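Local coordinates for protein aminopentol aminotransferase (Sphingopyxis macrogoltabida, PDB 6HBS) that transfers the amino group of aminopentol, the hydrolysed form of the mycotoxin fumonisin B1, to pyruvate with the help of pyridoxal 5'-phosphate, at residues I56-Y62 with M378-H384; A42-I47 with N65-R70. One frame throughout, in Å; residues are numbered along the deposited sequence.

Contact 1 (I56-Y62 with M378-H384); sequences IDYMCAY and MFLSAAH
The backbone N of F379 donates to the carbonyl O of Y58 over 2.8 Å. The bond is nearly straight, 164° at the hydrogen, with the donor tilted from the carbonyl plane. A weak bond runs from H384 NE2 to the carbonyl O of D57. The H384 ring also crosses Y58: its NE2 lies over one face of the phenol ring, towards the rim, with the planes at 38°. Its ND1 shares a hydrogen bond of 2.8 Å with S381 OG, which, with the weak NE2 bond, limits the rotation of the imidazole. L380 CD1 lies over one face of the H384 ring, towards its rim, and meets the Y58 ring at its edge. C60 has its SG anti to the carbonyl carbon (chi1 -63°), which places the sulfur 3.8 Å from F379 CB and at the edge of the H384 ring. The F379 ring reaches M59 O through CD1 at 3.2 Å. At the end of strand 54-57, D57 OD1 accepts from M59 N in an Asx turn, and OD2 is hydrogen-bonded to Y69 OH. F379 lies about 5 Å, side chain to side chain, from K258, by similarity the cofactor's lysine, and probably backs that site. In this class-III aminotransferase the loop packs where strand 54-57 of the small sheet ends, beside strand 370-371 (Y371 bonds I56 and Y58) and helix 386-405 (T392 bonds Y58 OH).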
loop_
_atom_site.group_PDB
_atom_site.type_symbol
_atom_site.label_atom_id
_atom_site.label_comp_id
_atom_site.label_asym_id
_atom_site.label_seq_id
_atom_site.Cartn_x
_atom_site.Cartn_y
_atom_site.Cartn_z
ATOM N N ILE A 56 -0.062 -15.525 23.972
ATOM C CA ILE A 56 -1.178 -14.616 24.005
ATOM C C ILE A 56 -0.644 -13.260 23.521
ATOM O O ILE A 56 0.313 -12.722 24.090
ATOM C CB ILE A 56 -1.809 -14.538 25.406
ATOM C CG1 ILE A 56 -2.260 -15.918 25.899
ATOM C CG2 ILE A 56 -2.967 -13.564 25.377
ATOM C CD1 ILE A 56 -2.615 -15.952 27.385
ATOM N N ASP A 57 -1.277 -12.720 22.471
ATOM C CA ASP A 57 -0.672 -11.653 21.679
ATOM C C ASP A 57 -1.236 -10.278 22.078
ATOM O O ASP A 57 -2.342 -9.960 21.713
ATOM C CB ASP A 57 -0.878 -11.960 20.198
ATOM C CG ASP A 57 -0.476 -10.831 19.264
ATOM O OD1 ASP A 57 0.477 -10.101 19.598
ATOM O OD2 ASP A 57 -1.195 -10.647 18.262
ATOM N N TYR A 58 -0.445 -9.449 22.778
ATOM C CA TYR A 58 -0.898 -8.103 23.154
ATOM C C TYR A 58 -0.430 -7.057 22.132
ATOM O O TYR A 58 -0.631 -5.875 22.353
ATOM C CB TYR A 58 -0.526 -7.761 24.611
ATOM C CG TYR A 58 -1.350 -8.572 25.573
ATOM C CD1 TYR A 58 -2.648 -8.198 25.867
ATOM C CD2 TYR A 58 -0.899 -9.779 26.058
ATOM C CE1 TYR A 58 -3.453 -8.969 26.698
ATOM C CE2 TYR A 58 -1.697 -10.581 26.864
ATOM C CZ TYR A 58 -2.968 -10.154 27.219
ATOM O OH TYR A 58 -3.786 -10.915 28.000
ATOM N N MET A 59 0.117 -7.486 20.990
ATOM C CA MET A 59 0.357 -6.539 19.878
ATOM C C MET A 59 -0.826 -6.504 18.910
ATOM O O MET A 59 -1.005 -5.531 18.193
ATOM C CB MET A 59 1.605 -6.892 19.078
ATOM C CG MET A 59 2.872 -6.856 19.844
ATOM S SD MET A 59 2.931 -5.560 21.076
ATOM C CE MET A 59 2.886 -4.052 20.134
ATOM N N CYS A 60 -1.642 -7.552 18.894
ATOM C CA CYS A 60 -2.738 -7.679 17.891
ATOM C C CYS A 60 -2.194 -7.294 16.495
ATOM O O CYS A 60 -2.786 -6.511 15.755
ATOM C CB CYS A 60 -3.932 -6.795 18.196
ATOM S SG CYS A 60 -4.786 -7.177 19.744
ATOM N N ALA A 61 -1.054 -7.874 16.152
ATOM C CA ALA A 61 -0.432 -7.696 14.829
ATOM C C ALA A 61 -0.074 -6.213 14.593
ATOM O O ALA A 61 -0.001 -5.771 13.454
ATOM C CB ALA A 61 -1.388 -8.237 13.780
ATOM N N TYR A 62 0.149 -5.463 15.684
ATOM C CA TYR A 62 0.452 -4.006 15.723
ATOM C C TYR A 62 -0.761 -3.200 15.297
ATOM O O TYR A 62 -0.628 -2.143 14.737
ATOM C CB TYR A 62 1.688 -3.640 14.886
ATOM C CG TYR A 62 2.985 -3.943 15.577
ATOM C CD1 TYR A 62 3.567 -5.197 15.520
ATOM C CD2 TYR A 62 3.642 -2.959 16.291
ATOM C CE1 TYR A 62 4.761 -5.469 16.175
ATOM C CE2 TYR A 62 4.848 -3.200 16.926
ATOM C CZ TYR A 62 5.410 -4.457 16.862
ATOM O OH TYR A 62 6.589 -4.666 17.510
ATOM N N MET A 378 0.607 -1.461 23.265
ATOM C CA MET A 378 -0.064 -2.712 22.993
ATOM C C MET A 378 -1.516 -2.453 22.623
ATOM O O MET A 378 -1.960 -1.309 22.538
ATOM C CB MET A 378 0.098 -3.628 24.210
ATOM C CG MET A 378 1.500 -4.150 24.253
ATOM S SD MET A 378 1.995 -4.807 25.852
ATOM C CE MET A 378 2.405 -3.286 26.701
ATOM N N PHE A 379 -2.231 -3.538 22.340
ATOM C CA PHE A 379 -3.589 -3.509 21.888
ATOM C C PHE A 379 -4.356 -4.702 22.469
ATOM O O PHE A 379 -3.810 -5.800 22.580
ATOM C CB PHE A 379 -3.663 -3.640 20.364
ATOM C CG PHE A 379 -2.969 -2.567 19.558
ATOM C CD1 PHE A 379 -1.601 -2.598 19.346
ATOM C CD2 PHE A 379 -3.691 -1.499 19.050
ATOM C CE1 PHE A 379 -0.991 -1.619 18.576
ATOM C CE2 PHE A 379 -3.075 -0.509 18.296
ATOM C CZ PHE A 379 -1.736 -0.592 18.034
ATOM N N LEU A 380 -5.625 -4.470 22.790
ATOM C CA LEU A 380 -6.564 -5.544 23.103
ATOM C C LEU A 380 -7.439 -5.823 21.879
ATOM O O LEU A 380 -7.820 -4.916 21.146
ATOM C CB LEU A 380 -7.432 -5.170 24.309
ATOM C CG LEU A 380 -6.896 -5.608 25.671
ATOM C CD1 LEU A 380 -6.901 -7.112 25.823
ATOM C CD2 LEU A 380 -5.510 -5.040 25.934
ATOM N N SER A 381 -7.794 -7.107 21.723
ATOM C CA SER A 381 -8.768 -7.597 20.753
ATOM C C SER A 381 -10.034 -8.057 21.491
ATOM O O SER A 381 -9.977 -8.465 22.678
ATOM C CB SER A 381 -8.178 -8.734 19.931
ATOM O OG SER A 381 -8.334 -10.005 20.575
ATOM N N ALA A 382 -11.161 -8.076 20.776
ATOM C CA ALA A 382 -12.398 -8.674 21.294
ATOM C C ALA A 382 -12.269 -10.198 21.454
ATOM O O ALA A 382 -13.178 -10.798 22.059
ATOM C CB ALA A 382 -13.576 -8.335 20.403
ATOM N N ALA A 383 -11.190 -10.833 20.956
ATOM C CA ALA A 383 -10.995 -12.263 21.123
ATOM C C ALA A 383 -10.209 -12.603 22.392
ATOM O O ALA A 383 -10.117 -13.773 22.716
ATOM C CB ALA A 383 -10.296 -12.852 19.930
ATOM N N HIS A 384 -9.630 -11.608 23.087
ATOM C CA HIS A 384 -9.021 -11.840 24.397
ATOM C C HIS A 384 -10.130 -12.202 25.408
ATOM O O HIS A 384 -11.031 -11.443 25.598
ATOM C CB HIS A 384 -8.218 -10.635 24.887
ATOM C CG HIS A 384 -6.907 -10.419 24.199
ATOM N ND1 HIS A 384 -6.813 -9.885 22.922
ATOM C CD2 HIS A 384 -5.650 -10.697 24.570
ATOM C CE1 HIS A 384 -5.549 -9.796 22.575
ATOM N NE2 HIS A 384 -4.803 -10.281 23.572
#

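Contact 2 (A42-I47 with N65-R70)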
loop_
_atom_site.group_PDB
_atom_site.type_symbol
_atom_site.label_atom_id
_atom_site.label_comp_id
_atom_site.label_asym_id
_atom_site.label_seq_id
_atom_site.Cartn_x
_atom_site.Cartn_y
_atom_site.Cartn_z
ATOM N N ALA A 42 -1.700 -18.178 13.507
ATOM C CA ALA A 42 -2.387 -17.308 14.443
ATOM C C ALA A 42 -3.847 -17.704 14.500
ATOM O O ALA A 42 -4.404 -18.168 13.491
ATOM C CB ALA A 42 -2.229 -15.848 14.040
ATOM N N LEU A 43 -4.477 -17.464 15.669
ATOM C CA LEU A 43 -5.871 -17.742 15.883
ATOM C C LEU A 43 -6.361 -17.060 17.166
ATOM O O LEU A 43 -5.739 -17.182 18.239
ATOM C CB LEU A 43 -6.077 -19.260 15.990
ATOM C CG LEU A 43 -7.528 -19.716 16.171
ATOM C CD1 LEU A 43 -8.327 -19.445 14.906
ATOM C CD2 LEU A 43 -7.619 -21.206 16.561
ATOM N N GLY A 44 -7.496 -16.378 17.060
ATOM C CA GLY A 44 -8.094 -15.712 18.204
ATOM C C GLY A 44 -7.182 -14.615 18.709
ATOM O O GLY A 44 -6.938 -13.665 17.975
ATOM N N ALA A 45 -6.675 -14.757 19.949
ATOM C CA ALA A 45 -5.756 -13.800 20.545
ATOM C C ALA A 45 -4.353 -14.400 20.666
ATOM O O ALA A 45 -3.548 -13.899 21.425
ATOM C CB ALA A 45 -6.267 -13.357 21.899
ATOM N N ARG A 46 -4.058 -15.448 19.894
ATOM C CA ARG A 46 -2.808 -16.130 19.995
ATOM C C ARG A 46 -2.047 -16.119 18.664
ATOM O O ARG A 46 -2.635 -16.236 17.601
ATOM C CB ARG A 46 -3.036 -17.587 20.433
ATOM C CG ARG A 46 -3.292 -17.738 21.926
ATOM C CD ARG A 46 -3.582 -19.178 22.354
ATOM N NE ARG A 46 -3.603 -19.314 23.816
ATOM C CZ ARG A 46 -4.515 -18.747 24.608
ATOM N NH1 ARG A 46 -5.527 -18.075 24.086
ATOM N NH2 ARG A 46 -4.379 -18.819 25.923
ATOM N N ILE A 47 -0.723 -16.120 18.774
ATOM C CA ILE A 47 0.206 -16.374 17.675
ATOM C C ILE A 47 1.116 -17.518 18.099
ATOM O O ILE A 47 1.355 -17.696 19.294
ATOM C CB ILE A 47 1.045 -15.129 17.331
ATOM C CG1 ILE A 47 1.884 -14.660 18.525
ATOM C CG2 ILE A 47 0.157 -14.042 16.791
ATOM C CD1 ILE A 47 2.510 -13.267 18.359
ATOM N N ASN A 65 -5.463 -6.811 14.304
ATOM C CA ASN A 65 -6.301 -7.858 14.882
ATOM C C ASN A 65 -7.248 -7.237 15.924
ATOM O O ASN A 65 -6.948 -7.232 17.117
ATOM C CB ASN A 65 -5.484 -9.006 15.471
ATOM C CG ASN A 65 -6.389 -10.094 16.025
ATOM O OD1 ASN A 65 -7.475 -10.324 15.468
ATOM N ND2 ASN A 65 -5.943 -10.752 17.089
ATOM N N LEU A 66 -8.413 -6.780 15.458
ATOM C CA LEU A 66 -9.428 -6.157 16.322
ATOM C C LEU A 66 -10.335 -7.236 16.916
ATOM O O LEU A 66 -10.742 -7.118 18.064
ATOM C CB LEU A 66 -10.262 -5.163 15.513
ATOM C CG LEU A 66 -11.330 -4.376 16.286
ATOM C CD1 LEU A 66 -10.705 -3.374 17.268
ATOM C CD2 LEU A 66 -12.243 -3.640 15.337
ATOM N N LEU A 67 -10.694 -8.251 16.119
ATOM C CA LEU A 67 -11.820 -9.140 16.483
ATOM C C LEU A 67 -11.368 -10.589 16.653
ATOM O O LEU A 67 -12.203 -11.471 16.947
ATOM C CB LEU A 67 -12.886 -9.026 15.389
ATOM C CG LEU A 67 -13.535 -7.652 15.266
ATOM C CD1 LEU A 67 -14.539 -7.605 14.124
ATOM C CD2 LEU A 67 -14.206 -7.251 16.574
ATOM N N GLY A 68 -10.065 -10.845 16.483
ATOM C CA GLY A 68 -9.521 -12.191 16.525
ATOM C C GLY A 68 -9.019 -12.686 15.189
ATOM O O GLY A 68 -9.653 -12.485 14.126
ATOM N N TYR A 69 -7.856 -13.322 15.231
ATOM C CA TYR A 69 -7.290 -13.878 14.034
ATOM C C TYR A 69 -8.195 -14.973 13.471
ATOM O O TYR A 69 -8.582 -15.896 14.207
ATOM C CB TYR A 69 -5.923 -14.474 14.325
ATOM C CG TYR A 69 -4.824 -13.513 14.702
ATOM C CD1 TYR A 69 -4.254 -12.650 13.776
ATOM C CD2 TYR A 69 -4.292 -13.519 15.984
ATOM C CE1 TYR A 69 -3.169 -11.848 14.109
ATOM C CE2 TYR A 69 -3.217 -12.725 16.329
ATOM C CZ TYR A 69 -2.641 -11.884 15.384
ATOM O OH TYR A 69 -1.569 -11.106 15.741
ATOM N N ARG A 70 -8.491 -14.865 12.164
ATOM C CA ARG A 70 -9.300 -15.834 11.404
ATOM C C ARG A 70 -10.716 -15.862 11.961
ATOM O O ARG A 70 -11.333 -16.927 12.028
ATOM C CB ARG A 70 -8.694 -17.243 11.401
ATOM C CG ARG A 70 -7.359 -17.350 10.680
ATOM C CD ARG A 70 -6.762 -18.738 10.777
ATOM N NE ARG A 70 -7.697 -19.706 10.209
ATOM C CZ ARG A 70 -7.964 -20.916 10.696
ATOM N NH1 ARG A 70 -7.325 -21.380 11.754
ATOM N NH2 ARG A 70 -8.853 -21.679 10.090
HETATM O O HOH W 1 -4.610 -20.632 12.490
#
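The Y69 ring is sandwiched. The methyl of A42 sits over one face, with CB 3.6 Å from the ring centroid and 15° off the normal, a CH-pi contact. On the opposite face lies N65 ND2, 3.4 Å above the plane and offset towards the rim. I47 CG2 comes obliquely to the phenol end, 3.6 Å from Y69 OH, and that hydroxyl is hydrogen-bonded to D57 OD2. With CG anti to its own carbonyl carbon (chi1 -67°), Y69 turns its ring in beside the hairpin formed by strands 39-43 and 46-49. G44 O is gripped by two donors in its carbonyl plane. Y69 N binds on a lone pair at 2.9 Å, and N65 ND2 at 3.2 Å with a bond angle of 153°. G68 CA adds a CH...O contact to the same oxygen. In return G44 N donates to Y69 O, so G44 and Y69 form a single antiparallel, hydrogen-bonded bridge. G44 belongs to the type II' turn from L43 to R46, the two-residue turn of this beta-hairpin in the small mixed sheet. At the outer side R70 CD lies 3.6 Å from A42 O, and a bend at chi3 swings the guanidinium to a water that links A42 O to R70 NH1. L43 CD1 packs 3.8 Å from that same NH1. A leucine in place of Y69 would probably leave D57 OD2 without its hydroxyl partner, and strip the aromatic face from the A42 methyl. The 65-70 loop, which leads into helix 72-82, thus lies against the hairpin turn. L67 of this loop packs on helix 292-307, and R46 forms a salt bridge with D388 of helix 386-405.

In the fold
The centres of contacts 1 and 2 lie about 8 Å apart, and the two contacts touch directly. Their segments alternate along the chain in the order 42-47, 56-62, 65-70 and 378-384. Both reach one mixed four-stranded sheet, in which strands 46-49 and 54-57 are antiparallel neighbours. D57 N, at the end of strand 54-57, bonds O of A45 in the turn before strand 46-49, at 2.8 Å. D57 OD2 also meets Y69 OH at 2.6 Å, a probable hydrogen bond. The small sheet and its loops thereby join the early chain to the region before helix 386-405. Both contacts also reach the second subunit, whose T89 packs near M59 and I47, so they form part of the dimer interface.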